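Local structure of PilX (Neisseria meningitidis, 2OPE) at residues A[34-46]-A[61-74]. The protein is a minor type IV pilin of the meningococcus that probably modulates pilus-linked adhesion and bacterial aggregation. Residues are numbered along the deposited sequence; the frame is centred on the assembly and turned at random.
Sequences DNQTIKSKLERFV and VSVHFVNKEKPRAY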
ATOM      1  N   ASP A  34      10.442 -14.098 -14.335  1.00 44.50           N
ATOM      2  CA  ASP A  34      11.227 -14.496 -13.169  1.00 44.04           C
ATOM      3  C   ASP A  34      11.025 -13.515 -12.000  1.00 44.93           C
ATOM      4  O   ASP A  34      10.408 -12.444 -12.158  1.00 44.28           O
ATOM      5  CB  ASP A  34      12.701 -14.680 -13.538  1.00 44.40           C
ATOM      6  CG  ASP A  34      13.408 -13.358 -13.817  1.00 45.09           C
ATOM      7  OD1 ASP A  34      14.500 -13.359 -14.396  1.00 45.93           O
ATOM      8  OD2 ASP A  34      12.879 -12.305 -13.463  1.00 45.63           O
ATOM      9  N   ASN A  35      11.471 -13.907 -10.812  1.00 45.48           N
ATOM     10  CA  ASN A  35      11.168 -13.127  -9.614  1.00 47.33           C
ATOM     11  C   ASN A  35      11.779 -11.744  -9.606  1.00 48.46           C
ATOM     12  O   ASN A  35      11.228 -10.817  -9.008  1.00 47.84           O
ATOM     13  CB  ASN A  35      11.644 -13.858  -8.384  1.00 49.31           C
ATOM     14  CG  ASN A  35      10.907 -15.158  -8.161  1.00 50.49           C
ATOM     15  OD1 ASN A  35       9.756 -15.345  -8.591  1.00 52.04           O
ATOM     16  ND2 ASN A  35      11.568 -16.070  -7.474  1.00 51.47           N
ATOM     17  N   GLN A  36      12.942 -11.614 -10.250  1.00 48.49           N
ATOM     18  CA  GLN A  36      13.576 -10.324 -10.407  1.00 47.82           C
ATOM     19  C   GLN A  36      12.740  -9.399 -11.300  1.00 46.96           C
ATOM     20  O   GLN A  36      12.629  -8.205 -11.043  1.00 47.41           O
ATOM     21  CB  GLN A  36      14.968 -10.528 -11.005  1.00 50.44           C
ATOM     22  CG  GLN A  36      15.544  -9.295 -11.619  1.00 52.17           C
ATOM     23  CD  GLN A  36      17.031  -9.332 -11.680  1.00 54.63           C
ATOM     24  OE1 GLN A  36      17.647 -10.397 -11.956  1.00 55.96           O
ATOM     25  NE2 GLN A  36      17.654  -8.164 -11.433  1.00 54.57           N
ATOM     26  N   THR A  37      12.155  -9.957 -12.352  1.00 46.84           N
ATOM     27  CA  THR A  37      11.271  -9.226 -13.253  1.00 46.55           C
ATOM     28  C   THR A  37       9.929  -8.836 -12.610  1.00 47.74           C
ATOM     29  O   THR A  37       9.456  -7.710 -12.773  1.00 47.57           O
ATOM     30  CB  THR A  37      11.044 -10.048 -14.509  1.00 46.29           C
ATOM     31  OG1 THR A  37      12.309 -10.248 -15.153  1.00 45.15           O
ATOM     32  CG2 THR A  37      10.083  -9.362 -15.466  1.00 44.31           C
ATOM     33  N   ILE A  38       9.324  -9.758 -11.865  1.00 48.54           N
ATOM     34  CA  ILE A  38       8.079  -9.458 -11.163  1.00 48.47           C
ATOM     35  C   ILE A  38       8.336  -8.318 -10.173  1.00 48.34           C
ATOM     36  O   ILE A  38       7.552  -7.390 -10.073  1.00 49.42           O
ATOM     37  CB  ILE A  38       7.560 -10.687 -10.341  1.00 49.71           C
ATOM     38  CG1 ILE A  38       7.241 -11.917 -11.238  1.00 49.60           C
ATOM     39  CG2 ILE A  38       6.387 -10.292  -9.416  1.00 48.71           C
ATOM     40  CD1 ILE A  38       6.256 -11.670 -12.327  1.00 49.30           C
ATOM     41  N   LYS A  39       9.431  -8.415  -9.422  1.00 46.88           N
ATOM     42  CA  LYS A  39       9.748  -7.445  -8.393  1.00 44.94           C
ATOM     43  C   LYS A  39       9.939  -6.040  -8.971  1.00 47.35           C
ATOM     44  O   LYS A  39       9.339  -5.095  -8.477  1.00 47.10           O
ATOM     45  CB  LYS A  39      10.994  -7.862  -7.602  1.00 43.84           C
ATOM     46  CG  LYS A  39      11.468  -6.797  -6.579  1.00 41.71           C
ATOM     47  CD  LYS A  39      12.474  -7.351  -5.601  1.00 43.29           C
ATOM     48  CE  LYS A  39      13.015  -6.246  -4.620  1.00 43.65           C
ATOM     49  NZ  LYS A  39      13.581  -5.078  -5.364  1.00 42.44           N
ATOM     50  N   SER A  40      10.750  -5.885 -10.026  1.00 48.38           N
ATOM     51  CA  SER A  40      10.939  -4.526 -10.546  1.00 49.02           C
ATOM     52  C   SER A  40       9.707  -3.998 -11.251  1.00 46.74           C
ATOM     53  O   SER A  40       9.412  -2.811 -11.167  1.00 44.97           O
ATOM     54  CB  SER A  40      12.212  -4.362 -11.421  1.00 49.95           C
ATOM     55  OG  SER A  40      12.397  -5.457 -12.275  1.00 51.85           O
ATOM     56  N   LYS A  41       9.000  -4.868 -11.964  1.00 47.02           N
ATOM     57  CA  LYS A  41       7.675  -4.482 -12.496  1.00 46.52           C
ATOM     58  C   LYS A  41       6.717  -3.991 -11.398  1.00 47.11           C
ATOM     59  O   LYS A  41       6.137  -2.908 -11.529  1.00 48.29           O
ATOM     60  CB  LYS A  41       7.054  -5.599 -13.323  1.00 46.90           C
ATOM     61  CG  LYS A  41       7.642  -5.734 -14.749  1.00 46.75           C
ATOM     62  CD  LYS A  41       6.925  -6.854 -15.481  1.00 47.27           C
ATOM     63  CE  LYS A  41       7.483  -7.144 -16.908  1.00 46.37           C
ATOM     64  NZ  LYS A  41       6.862  -8.399 -17.468  1.00 44.82           N
ATOM     65  N   LEU A  42       6.603  -4.710 -10.286  1.00 45.46           N
ATOM     66  CA  LEU A  42       5.742  -4.210  -9.222  1.00 46.71           C
ATOM     67  C   LEU A  42       6.145  -2.807  -8.793  1.00 47.04           C
ATOM     68  O   LEU A  42       5.297  -1.919  -8.648  1.00 48.02           O
ATOM     69  CB  LEU A  42       5.769  -5.149  -7.999  1.00 45.57           C
ATOM     70  CG  LEU A  42       4.981  -6.454  -8.208  1.00 45.68           C
ATOM     71  CD1 LEU A  42       5.414  -7.522  -7.196  1.00 45.86           C
ATOM     72  CD2 LEU A  42       3.466  -6.222  -8.178  1.00 44.08           C
ATOM     73  N   GLU A  43       7.452  -2.631  -8.570  1.00 47.04           N
ATOM     74  CA  GLU A  43       8.052  -1.366  -8.123  1.00 45.11           C
ATOM     75  C   GLU A  43       7.822  -0.221  -9.113  1.00 45.12           C
ATOM     76  O   GLU A  43       7.504   0.887  -8.710  1.00 47.97           O
ATOM     77  CB  GLU A  43       9.559  -1.568  -7.781  1.00 42.82           C
ATOM     78  CG  GLU A  43       9.791  -2.549  -6.595  1.00 42.87           C
ATOM     79  CD  GLU A  43      11.261  -2.897  -6.352  1.00 44.34           C
ATOM     80  OE1 GLU A  43      12.113  -2.652  -7.230  1.00 44.09           O
ATOM     81  OE2 GLU A  43      11.581  -3.421  -5.263  1.00 44.59           O
ATOM     82  N   ARG A  44       8.005  -0.465 -10.401  1.00 45.57           N
ATOM     83  CA  ARG A  44       7.729   0.566 -11.412  1.00 46.06           C
ATOM     84  C   ARG A  44       6.258   0.883 -11.488  1.00 45.19           C
ATOM     85  O   ARG A  44       5.880   2.034 -11.594  1.00 46.84           O
ATOM     86  CB  ARG A  44       8.184   0.103 -12.793  1.00 47.26           C
ATOM     87  CG  ARG A  44       9.435   0.758 -13.245  1.00 51.46           C
ATOM     88  CD  ARG A  44       9.901   0.182 -14.546  1.00 53.01           C
ATOM     89  NE  ARG A  44      10.237  -1.222 -14.369  1.00 54.36           N
ATOM     90  CZ  ARG A  44      11.482  -1.659 -14.245  1.00 55.91           C
ATOM     91  NH1 ARG A  44      11.716  -2.965 -14.095  1.00 56.35           N
ATOM     92  NH2 ARG A  44      12.494  -0.783 -14.297  1.00 55.70           N
ATOM     93  N   PHE A  45       5.423  -0.149 -11.482  1.00 45.40           N
ATOM     94  CA  PHE A  45       4.007   0.061 -11.674  1.00 46.78           C
ATOM     95  C   PHE A  45       3.450   0.871 -10.511  1.00 47.68           C
ATOM     96  O   PHE A  45       2.839   1.908 -10.701  1.00 46.66           O
ATOM     97  CB  PHE A  45       3.210  -1.245 -11.795  1.00 45.82           C
ATOM     98  CG  PHE A  45       1.727  -0.999 -11.785  1.00 46.14           C
ATOM     99  CD1 PHE A  45       0.911  -1.497 -10.752  1.00 45.77           C
ATOM    100  CD2 PHE A  45       1.172  -0.147 -12.713  1.00 43.91           C
ATOM    101  CE1 PHE A  45      -0.451  -1.216 -10.732  1.00 44.25           C
ATOM    102  CE2 PHE A  45      -0.187   0.139 -12.693  1.00 44.75           C
ATOM    103  CZ  PHE A  45      -0.998  -0.393 -11.701  1.00 44.83           C
ATOM    104  N   VAL A  46       3.669   0.374  -9.306  1.00 50.21           N
ATOM    105  CA  VAL A  46       3.186   1.037  -8.087  1.00 51.91           C
ATOM    106  C   VAL A  46       3.686   2.454  -7.924  1.00 51.84           C
ATOM    107  O   VAL A  46       2.915   3.365  -7.602  1.00 51.72           O
ATOM    108  CB  VAL A  46       3.587   0.245  -6.832  1.00 53.79           C
ATOM    109  CG1 VAL A  46       3.282   1.075  -5.536  1.00 53.67           C
ATOM    110  CG2 VAL A  46       2.880  -1.171  -6.845  1.00 53.47           C
ATOM    111  N   VAL A  61       2.283   6.079  -2.281  1.00 47.40           N
ATOM    112  CA  VAL A  61       2.077   4.645  -2.186  1.00 46.72           C
ATOM    113  C   VAL A  61       3.344   3.878  -2.634  1.00 47.35           C
ATOM    114  O   VAL A  61       3.970   4.206  -3.654  1.00 45.89           O
ATOM    115  CB  VAL A  61       0.782   4.231  -2.950  1.00 45.89           C
ATOM    116  CG1 VAL A  61       0.632   2.736  -3.010  1.00 46.14           C
ATOM    117  CG2 VAL A  61      -0.432   4.852  -2.270  1.00 42.83           C
ATOM    118  N   SER A  62       3.758   2.876  -1.848  1.00 47.32           N
ATOM    119  CA  SER A  62       4.964   2.112  -2.211  1.00 45.71           C
ATOM    120  C   SER A  62       4.703   0.637  -1.946  1.00 44.90           C
ATOM    121  O   SER A  62       3.790   0.336  -1.184  1.00 43.97           O
ATOM    122  CB  SER A  62       6.168   2.620  -1.424  1.00 44.61           C
ATOM    123  OG  SER A  62       5.844   2.671  -0.034  1.00 46.43           O
ATOM    124  N   VAL A  63       5.495  -0.253  -2.565  1.00 43.94           N
ATOM    125  CA  VAL A  63       5.351  -1.733  -2.470  1.00 44.80           C
ATOM    126  C   VAL A  63       6.626  -2.312  -1.792  1.00 47.33           C
ATOM    127  O   VAL A  63       7.757  -1.815  -1.973  1.00 48.64           O
ATOM    128  CB  VAL A  63       5.086  -2.389  -3.902  1.00 43.81           C
ATOM    129  CG1 VAL A  63       6.257  -2.092  -4.859  1.00 45.47           C
ATOM    130  CG2 VAL A  63       4.872  -3.847  -3.845  1.00 40.38           C
ATOM    131  N   HIS A  64       6.451  -3.328  -0.963  1.00 47.63           N
ATOM    132  CA  HIS A  64       7.544  -3.778  -0.111  1.00 46.95           C
ATOM    133  C   HIS A  64       7.611  -5.288  -0.099  1.00 45.95           C
ATOM    134  O   HIS A  64       6.612  -5.950  -0.281  1.00 47.81           O
ATOM    135  CB  HIS A  64       7.366  -3.173   1.301  1.00 48.46           C
ATOM    136  CG  HIS A  64       7.251  -1.671   1.285  1.00 49.88           C
ATOM    137  ND1 HIS A  64       8.338  -0.834   1.458  1.00 47.90           N
ATOM    138  CD2 HIS A  64       6.184  -0.859   1.028  1.00 50.05           C
ATOM    139  CE1 HIS A  64       7.938   0.425   1.352  1.00 48.42           C
ATOM    140  NE2 HIS A  64       6.637   0.441   1.094  1.00 47.96           N
ATOM    141  N   PHE A  65       8.800  -5.823   0.092  1.00 46.23           N
ATOM    142  CA  PHE A  65       9.077  -7.237  -0.049  1.00 46.46           C
ATOM    143  C   PHE A  65       9.882  -7.704   1.142  1.00 47.97           C
ATOM    144  O   PHE A  65      10.861  -7.074   1.545  1.00 49.68           O
ATOM    145  CB  PHE A  65       9.905  -7.476  -1.325  1.00 45.37           C
ATOM    146  CG  PHE A  65       9.246  -6.965  -2.563  1.00 45.94           C
ATOM    147  CD1 PHE A  65       8.349  -7.779  -3.269  1.00 44.85           C
ATOM    148  CD2 PHE A  65       9.464  -5.653  -2.995  1.00 44.39           C
ATOM    149  CE1 PHE A  65       7.684  -7.293  -4.384  1.00 45.82           C
ATOM    150  CE2 PHE A  65       8.826  -5.167  -4.101  1.00 45.46           C
ATOM    151  CZ  PHE A  65       7.917  -5.976  -4.804  1.00 45.49           C
ATOM    152  N   VAL A  66       9.517  -8.830   1.703  1.00 49.25           N
ATOM    153  CA  VAL A  66      10.368  -9.376   2.728  1.00 50.09           C
ATOM    154  C   VAL A  66      11.514 -10.105   2.058  1.00 49.45           C
ATOM    155  O   VAL A  66      12.663 -10.015   2.494  1.00 50.09           O
ATOM    156  CB  VAL A  66       9.582 -10.295   3.668  1.00 51.01           C
ATOM    157  CG1 VAL A  66      10.543 -11.145   4.551  1.00 51.74           C
ATOM    158  CG2 VAL A  66       8.685  -9.423   4.541  1.00 51.52           C
ATOM    159  N   ASN A  67      11.179 -10.782   0.967  1.00 48.99           N
ATOM    160  CA  ASN A  67      12.044 -11.733   0.299  1.00 47.68           C
ATOM    161  C   ASN A  67      11.940 -11.470  -1.196  1.00 48.68           C
ATOM    162  O   ASN A  67      10.885 -11.712  -1.809  1.00 48.28           O
ATOM    163  CB  ASN A  67      11.557 -13.164   0.606  1.00 47.61           C
ATOM    164  CG  ASN A  67      12.450 -14.247  -0.007  1.00 48.53           C
ATOM    165  OD1 ASN A  67      13.447 -13.955  -0.654  1.00 48.67           O
ATOM    166  ND2 ASN A  67      12.069 -15.499   0.175  1.00 49.14           N
ATOM    167  N   LYS A  68      13.026 -10.979  -1.780  1.00 48.73           N
ATOM    168  CA  LYS A  68      13.085 -10.702  -3.198  1.00 48.81           C
ATOM    169  C   LYS A  68      12.859 -11.957  -4.028  1.00 49.52           C
ATOM    170  O   LYS A  68      12.687 -11.882  -5.243  1.00 50.79           O
ATOM    171  CB  LYS A  68      14.428 -10.065  -3.568  1.00 48.84           C
ATOM    172  CG  LYS A  68      15.608 -11.040  -3.594  1.00 49.48           C
ATOM    173  CD  LYS A  68      16.896 -10.359  -3.993  1.00 48.68           C
ATOM    174  CE  LYS A  68      18.108 -11.232  -3.659  1.00 49.76           C
ATOM    175  NZ  LYS A  68      18.259 -12.461  -4.517  1.00 49.40           N
ATOM    176  N   GLU A  69      12.858 -13.122  -3.399  1.00 49.21           N
ATOM    177  CA  GLU A  69      12.664 -14.344  -4.184  1.00 49.22           C
ATOM    178  C   GLU A  69      11.208 -14.841  -4.042  1.00 49.26           C
ATOM    179  O   GLU A  69      10.761 -15.782  -4.733  1.00 49.38           O
ATOM    180  CB  GLU A  69      13.714 -15.401  -3.814  1.00 49.41           C
ATOM    181  CG  GLU A  69      14.135 -16.289  -4.973  1.00 51.90           C
ATOM    182  CD  GLU A  69      14.959 -15.587  -6.087  1.00 52.34           C
ATOM    183  OE1 GLU A  69      14.744 -15.936  -7.271  1.00 52.51           O
ATOM    184  OE2 GLU A  69      15.824 -14.727  -5.793  1.00 51.83           O
ATOM    185  N   LYS A  70      10.464 -14.174  -3.160  1.00 47.91           N
ATOM    186  CA  LYS A  70       9.036 -14.373  -3.054  1.00 46.96           C
ATOM    187  C   LYS A  70       8.327 -13.043  -3.302  1.00 46.45           C
ATOM    188  O   LYS A  70       7.655 -12.501  -2.397  1.00 46.96           O
ATOM    189  CB  LYS A  70       8.686 -14.915  -1.660  1.00 47.76           C
ATOM    190  CG  LYS A  70       7.413 -15.776  -1.594  1.00 47.32           C
ATOM    191  CD  LYS A  70       6.808 -15.774  -0.226  1.00 47.31           C
ATOM    192  CE  LYS A  70       5.817 -16.943  -0.035  1.00 48.43           C
ATOM    193  NZ  LYS A  70       4.894 -16.744   1.146  1.00 47.80           N
ATOM    194  N   PRO A  71       8.452 -12.497  -4.525  1.00 45.52           N
ATOM    195  CA  PRO A  71       7.855 -11.175  -4.800  1.00 44.94           C
ATOM    196  C   PRO A  71       6.329 -11.163  -4.793  1.00 45.56           C
ATOM    197  O   PRO A  71       5.746 -10.103  -4.650  1.00 46.43           O
ATOM    198  CB  PRO A  71       8.364 -10.836  -6.205  1.00 44.48           C
ATOM    199  CG  PRO A  71       8.709 -12.127  -6.812  1.00 44.59           C
ATOM    200  CD  PRO A  71       9.124 -13.057  -5.708  1.00 45.07           C
ATOM    201  N   ARG A  72       5.689 -12.319  -4.958  1.00 45.31           N
ATOM    202  CA  ARG A  72       4.231 -12.399  -4.907  1.00 45.24           C
ATOM    203  C   ARG A  72       3.701 -12.135  -3.518  1.00 47.09           C
ATOM    204  O   ARG A  72       2.519 -11.777  -3.368  1.00 48.84           O
ATOM    205  CB  ARG A  72       3.745 -13.755  -5.416  1.00 45.07           C
ATOM    206  CG  ARG A  72       4.030 -13.952  -6.928  1.00 45.52           C
ATOM    207  CD  ARG A  72       3.556 -15.300  -7.460  1.00 46.19           C
ATOM    208  NE  ARG A  72       3.496 -15.221  -8.911  1.00 46.82           N
ATOM    209  CZ  ARG A  72       4.543 -15.420  -9.683  1.00 46.80           C
ATOM    210  NH1 ARG A  72       4.442 -15.297 -10.993  1.00 47.68           N
ATOM    211  NH2 ARG A  72       5.698 -15.731  -9.138  1.00 47.98           N
ATOM    212  N   ALA A  73       4.554 -12.340  -2.501  1.00 46.36           N
ATOM    213  CA  ALA A  73       4.284 -11.880  -1.127  1.00 44.79           C
ATOM    214  C   ALA A  73       4.842 -10.482  -0.968  1.00 44.98           C
ATOM    215  O   ALA A  73       6.039 -10.316  -0.711  1.00 46.39           O
ATOM    216  CB  ALA A  73       4.924 -12.766  -0.133  1.00 43.09           C
ATOM    217  N   TYR A  74       4.003  -9.474  -1.152  1.00 43.73           N
ATOM    218  CA  TYR A  74       4.430  -8.086  -0.939  1.00 43.81           C
ATOM    219  C   TYR A  74       3.308  -7.413  -0.141  1.00 44.40           C
ATOM    220  O   TYR A  74       2.229  -7.970   0.033  1.00 43.94           O
ATOM    221  CB  TYR A  74       4.685  -7.330  -2.264  1.00 43.68           C
ATOM    222  CG  TYR A  74       3.412  -7.241  -3.145  1.00 44.53           C
ATOM    223  CD1 TYR A  74       2.408  -6.304  -2.851  1.00 44.36           C
ATOM    224  CD2 TYR A  74       3.192  -8.129  -4.211  1.00 43.54           C
ATOM    225  CE1 TYR A  74       1.252  -6.220  -3.593  1.00 43.82           C
ATOM    226  CE2 TYR A  74       2.015  -8.047  -4.972  1.00 44.26           C
ATOM    227  CZ  TYR A  74       1.033  -7.081  -4.644  1.00 43.63           C
ATOM    228  OH  TYR A  74      -0.176  -6.995  -5.313  1.00 41.25           O
TER
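Asn35, in the first turn of helix 35-46, reaches across the pair of type I turns, Asn67 to Lys70 and Lys70 to Ala73. Its CB and CG lie on the Pro71 ring, Asn35 CG 3.7 Å from Pro71 CD, while ND2 donates to Glu69 OE1 at 3.2 Å. That bond is fairly straight, 154° at the hydrogen, but it meets the oxygen from above the carboxylate plane.

At the far end of the helix segment, Val46 sets its two methyls along the strand. CG1, anti to the backbone N (chi1 171°), rests 3.7 Å from Val61 O, and CG2 packs against Val63 CB.

Between these ends, Phe65 takes Leu42 CD1 at its edge, 3.6 Å from CE1, and Lys39 over one face, a CH-pi contact with CG 4.1 Å from the ring centroid. Lys39 then bends at chi4 (-55°), carrying NZ into a 2.6 Å salt bridge with Glu43 OE2. Leu42 CD1 also touches Pro71 O and the Tyr74 ring.

The axes of helix 35-46 and strand 61-65 come within 7.8 Å, running nearly antiparallel. The contact ties helix 35-48, which follows the long N-terminal helix 5-28, to an edge strand of the antiparallel sheet, in keeping with the type IV pilin fold. Leu76 of neighbouring strand 74-80 touches Val46 and Val63; on helix 5-28, Ser23 meets Leu42 and Tyr74.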